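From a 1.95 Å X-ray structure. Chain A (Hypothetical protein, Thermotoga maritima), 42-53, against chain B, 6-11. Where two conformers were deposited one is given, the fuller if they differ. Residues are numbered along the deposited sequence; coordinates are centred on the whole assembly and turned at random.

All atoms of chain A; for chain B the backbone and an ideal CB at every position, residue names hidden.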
# COMPACT_ATOMS: atom_id res chain seq x y z
N PRO A 42 -5.62 2.76 -9.11
CA PRO A 42 -6.33 2.84 -10.36
C PRO A 42 -5.62 2.17 -11.54
O PRO A 42 -4.40 2.27 -11.69
CB PRO A 42 -6.44 4.35 -10.64
CG PRO A 42 -6.02 5.03 -9.43
CD PRO A 42 -5.24 4.09 -8.59
N VAL A 43 -6.41 1.57 -12.44
CA VAL A 43 -5.86 1.08 -13.68
C VAL A 43 -6.55 1.85 -14.80
O VAL A 43 -7.55 1.39 -15.35
CB VAL A 43 -6.07 -0.44 -13.83
CG1 VAL A 43 -5.33 -0.96 -15.07
CG2 VAL A 43 -5.59 -1.15 -12.57
N ARG A 44 -6.04 3.03 -15.12
CA ARG A 44 -6.75 3.90 -16.06
C ARG A 44 -6.84 3.32 -17.45
O ARG A 44 -7.85 3.52 -18.16
CB ARG A 44 -6.18 5.32 -16.06
CG ARG A 44 -6.27 5.89 -14.63
CD ARG A 44 -6.32 7.41 -14.58
NE ARG A 44 -7.01 7.81 -13.35
CZ ARG A 44 -6.44 7.87 -12.14
NH1 ARG A 44 -5.15 7.60 -11.97
NH2 ARG A 44 -7.18 8.24 -11.10
N GLU A 45 -5.82 2.57 -17.85
CA GLU A 45 -5.85 2.04 -19.20
C GLU A 45 -6.91 0.95 -19.36
O GLU A 45 -7.22 0.55 -20.47
CB GLU A 45 -4.46 1.60 -19.68
CG GLU A 45 -4.05 0.20 -19.28
CD GLU A 45 -2.60 -0.07 -19.64
OE1 GLU A 45 -2.38 -0.83 -20.60
OE2 GLU A 45 -1.69 0.49 -18.98
N GLU A 46 -7.50 0.51 -18.26
CA GLU A 46 -8.59 -0.48 -18.28
C GLU A 46 -9.92 0.05 -17.74
O GLU A 46 -10.90 -0.69 -17.68
CB GLU A 46 -8.19 -1.74 -17.51
CG GLU A 46 -7.00 -2.52 -18.10
CD GLU A 46 -7.11 -2.79 -19.57
OE1 GLU A 46 -8.21 -3.12 -20.06
OE2 GLU A 46 -6.07 -2.68 -20.26
N ASN A 47 -9.94 1.33 -17.36
CA ASN A 47 -11.07 1.97 -16.67
C ASN A 47 -11.59 1.17 -15.51
O ASN A 47 -12.77 0.82 -15.45
CB ASN A 47 -12.18 2.39 -17.64
CG ASN A 47 -11.70 3.45 -18.62
OD1 ASN A 47 -11.89 3.33 -19.82
ND2 ASN A 47 -11.02 4.48 -18.09
N MSE A 48 -10.67 0.87 -14.59
CA MSE A 48 -10.96 0.04 -13.47
C MSE A 48 -10.09 0.51 -12.32
O MSE A 48 -9.14 1.26 -12.52
CB MSE A 48 -10.64 -1.41 -13.81
CG MSE A 48 -11.32 -1.91 -15.07
SE MSE A 48 -11.38 -3.83 -15.03
CE MSE A 48 -12.48 -3.95 -13.44
N ALA A 49 -10.43 0.08 -11.12
CA ALA A 49 -9.58 0.37 -9.96
C ALA A 49 -9.50 -0.88 -9.12
O ALA A 49 -10.43 -1.68 -9.11
CB ALA A 49 -10.17 1.50 -9.14
N ILE A 50 -8.38 -1.04 -8.40
CA ILE A 50 -8.15 -2.18 -7.51
C ILE A 50 -8.13 -1.65 -6.11
O ILE A 50 -7.54 -0.61 -5.86
CB ILE A 50 -6.75 -2.84 -7.83
CG1 ILE A 50 -6.77 -3.46 -9.22
CG2 ILE A 50 -6.38 -3.90 -6.76
CD1 ILE A 50 -5.34 -3.78 -9.81
N ILE A 51 -8.80 -2.33 -5.18
CA ILE A 51 -8.70 -2.01 -3.77
C ILE A 51 -8.26 -3.25 -3.02
O ILE A 51 -8.86 -4.34 -3.18
CB ILE A 51 -10.07 -1.56 -3.19
CG1 ILE A 51 -10.63 -0.39 -3.99
CG2 ILE A 51 -9.95 -1.16 -1.69
CD1 ILE A 51 -12.11 -0.07 -3.64
N PHE A 52 -7.22 -3.08 -2.18
CA PHE A 52 -6.77 -4.16 -1.29
C PHE A 52 -7.09 -3.72 0.13
O PHE A 52 -6.82 -2.57 0.50
CB PHE A 52 -5.27 -4.35 -1.31
CG PHE A 52 -4.71 -4.81 -2.64
CD1 PHE A 52 -4.88 -6.14 -3.06
CD2 PHE A 52 -3.93 -3.96 -3.41
CE1 PHE A 52 -4.29 -6.60 -4.27
CE2 PHE A 52 -3.35 -4.41 -4.61
CZ PHE A 52 -3.53 -5.72 -5.04
N LEU A 53 -7.62 -4.62 0.94
CA LEU A 53 -7.96 -4.28 2.34
C LEU A 53 -7.52 -5.40 3.25
O LEU A 53 -7.64 -6.59 2.92
CB LEU A 53 -9.49 -4.10 2.55
CG LEU A 53 -10.30 -3.15 1.66
CD1 LEU A 53 -11.76 -3.59 1.71
CD2 LEU A 53 -10.20 -1.72 2.17
N UNK B 6 -1.31 -8.70 -19.61
CA UNK B 6 -2.53 -8.42 -18.89
C UNK B 6 -2.22 -8.10 -17.43
O UNK B 6 -1.16 -8.48 -16.93
CB UNK B 6 -3.50 -9.60 -18.99
N UNK B 7 -3.14 -7.40 -16.76
CA UNK B 7 -3.04 -7.13 -15.30
C UNK B 7 -3.50 -8.30 -14.44
O UNK B 7 -4.54 -8.94 -14.73
CB UNK B 7 -3.87 -5.90 -14.94
N UNK B 8 -2.74 -8.58 -13.38
CA UNK B 8 -3.06 -9.63 -12.44
C UNK B 8 -2.84 -9.06 -11.07
O UNK B 8 -2.02 -8.18 -10.89
CB UNK B 8 -2.22 -10.89 -12.67
N UNK B 9 -3.59 -9.59 -10.11
CA UNK B 9 -3.47 -9.20 -8.73
C UNK B 9 -3.05 -10.46 -8.00
O UNK B 9 -3.66 -11.50 -8.22
CB UNK B 9 -4.77 -8.60 -8.18
N UNK B 10 -2.05 -10.39 -7.13
CA UNK B 10 -1.72 -11.56 -6.29
C UNK B 10 -1.85 -11.18 -4.86
O UNK B 10 -1.46 -10.08 -4.47
CB UNK B 10 -0.31 -12.09 -6.57
N UNK B 11 -2.39 -12.09 -4.06
CA UNK B 11 -2.33 -11.97 -2.62
C UNK B 11 -1.50 -13.12 -2.11
O UNK B 11 -1.76 -14.28 -2.45
CB UNK B 11 -3.72 -11.96 -1.99

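Chain B runs as an extended strand beside the 48-53 strand of chain A, the two axes 10.1 Å apart at their closest and 3° from parallel. That is too wide for backbone pairing, and no hydrogen bond crosses the gap; side chains must fill it. The rule to test is alternation, since a strand turns successive residues to opposite sides.

Position 6 has an extended backbone (-128/158) and a CA-to-CB bond directed away from chain A, with nothing of that stretch within 5.5 Å of the ideal CB. Chain A sets no demand here, so almost any residue that tolerates a strand would serve. The deposited residue is Arg B6, and its side chain stays out of reach of this stretch.

Position 7 points toward chain A, but its ideal CB is still 5.1 Å from Val A43 CG1. Beyond that methyl, the turn that follows Val A43 presents the side chains of Glu A45 and Glu A46. The turn is braced by Glu A46 N donating to Val A43 O, with 3.0 Å between those two atoms. A small side chain would stop short of Val A43; a long apolar or aromatic one could reach it, and a long basic one might be drawn by the carboxylates. Phe B7 is found, with chi1 in the m well. Val A43 CG1 sits over one face of its ring, 3.7 Å from the centroid of Phe B7 and 13° off the normal, a CH-pi contact. Glu A45 OE2 approaches the ring edge, 3.7 Å from Phe B7 CZ, where the ring hydrogens carry slight positive charge. Glu A46 comes close too, its CG 4.0 Å from Phe B7 CE1. The ring thus uses the apolar methyl and tolerates the acids around it. Chain A covers 92 Å² of Phe B7.

Position 8 turns away again, with nothing of this stretch of chain A within 5.5 Å of the ideal CB, and the choice is free as far as this contact goes. It is Tyr B8, whose side chain stays out of reach of this stretch.

Position 9 points toward chain A and begins closer: its ideal CB lies 4.4 Å from Phe A52 CE1 and 5.1 Å from Ile A50 CD1. Between an aromatic ring and an isoleucine tip, with no polar side chain beside it, a medium apolar residue is the natural answer; valine, leucine, isoleucine or methionine could be considered. Ile B9 is deposited, m at both chi angles. Its CG2 meets the edge of the Phe A52 ring, 3.1 Å from Phe A52 CE1, while its CD1 extends to Ile A50. That second pair is modelled too close to be read as a measure of packing.

Position 10 points away, leaving the choice to other surroundings; the side chain of Leu B10 stays out of reach of this stretch.

Position 11 points sideways, with nothing of this stretch of chain A within 5.5 Å of the ideal CB. Small or beta-branched residues would suit the strand backbone (-116/129). Thr B11 makes no contact here.

Chain B 6-11: RFYILT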
# COMPACT_ATOMS: atom_id res chain seq x y z
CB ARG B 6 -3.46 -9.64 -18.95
CG ARG B 6 -4.02 -9.92 -20.35
CD ARG B 6 -5.02 -11.07 -20.32
NE ARG B 6 -5.95 -10.93 -19.20
CZ ARG B 6 -6.79 -11.87 -18.78
NH1 ARG B 6 -6.87 -13.05 -19.40
NH2 ARG B 6 -7.58 -11.62 -17.75
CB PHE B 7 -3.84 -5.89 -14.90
CG PHE B 7 -3.29 -4.62 -15.47
CD1 PHE B 7 -3.66 -4.21 -16.75
CD2 PHE B 7 -2.42 -3.84 -14.74
CE1 PHE B 7 -3.15 -3.01 -17.30
CE2 PHE B 7 -1.90 -2.63 -15.29
CZ PHE B 7 -2.28 -2.24 -16.56
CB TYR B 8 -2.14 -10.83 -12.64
CG TYR B 8 -2.32 -11.47 -13.99
CD1 TYR B 8 -3.39 -12.32 -14.23
CD2 TYR B 8 -1.46 -11.16 -15.05
CE1 TYR B 8 -3.58 -12.89 -15.47
CE2 TYR B 8 -1.63 -11.74 -16.30
CZ TYR B 8 -2.72 -12.59 -16.50
OH TYR B 8 -2.92 -13.19 -17.71
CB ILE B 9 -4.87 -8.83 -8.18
CG1 ILE B 9 -5.59 -7.82 -9.08
CG2 ILE B 9 -4.73 -8.26 -6.80
CD1 ILE B 9 -4.96 -6.51 -9.07
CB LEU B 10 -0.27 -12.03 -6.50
CG LEU B 10 -0.12 -13.00 -7.65
CD1 LEU B 10 -0.23 -12.22 -8.93
CD2 LEU B 10 1.22 -13.70 -7.58
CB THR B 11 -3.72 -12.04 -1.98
OG1 THR B 11 -4.54 -10.98 -2.49
CG2 THR B 11 -3.62 -11.88 -0.49
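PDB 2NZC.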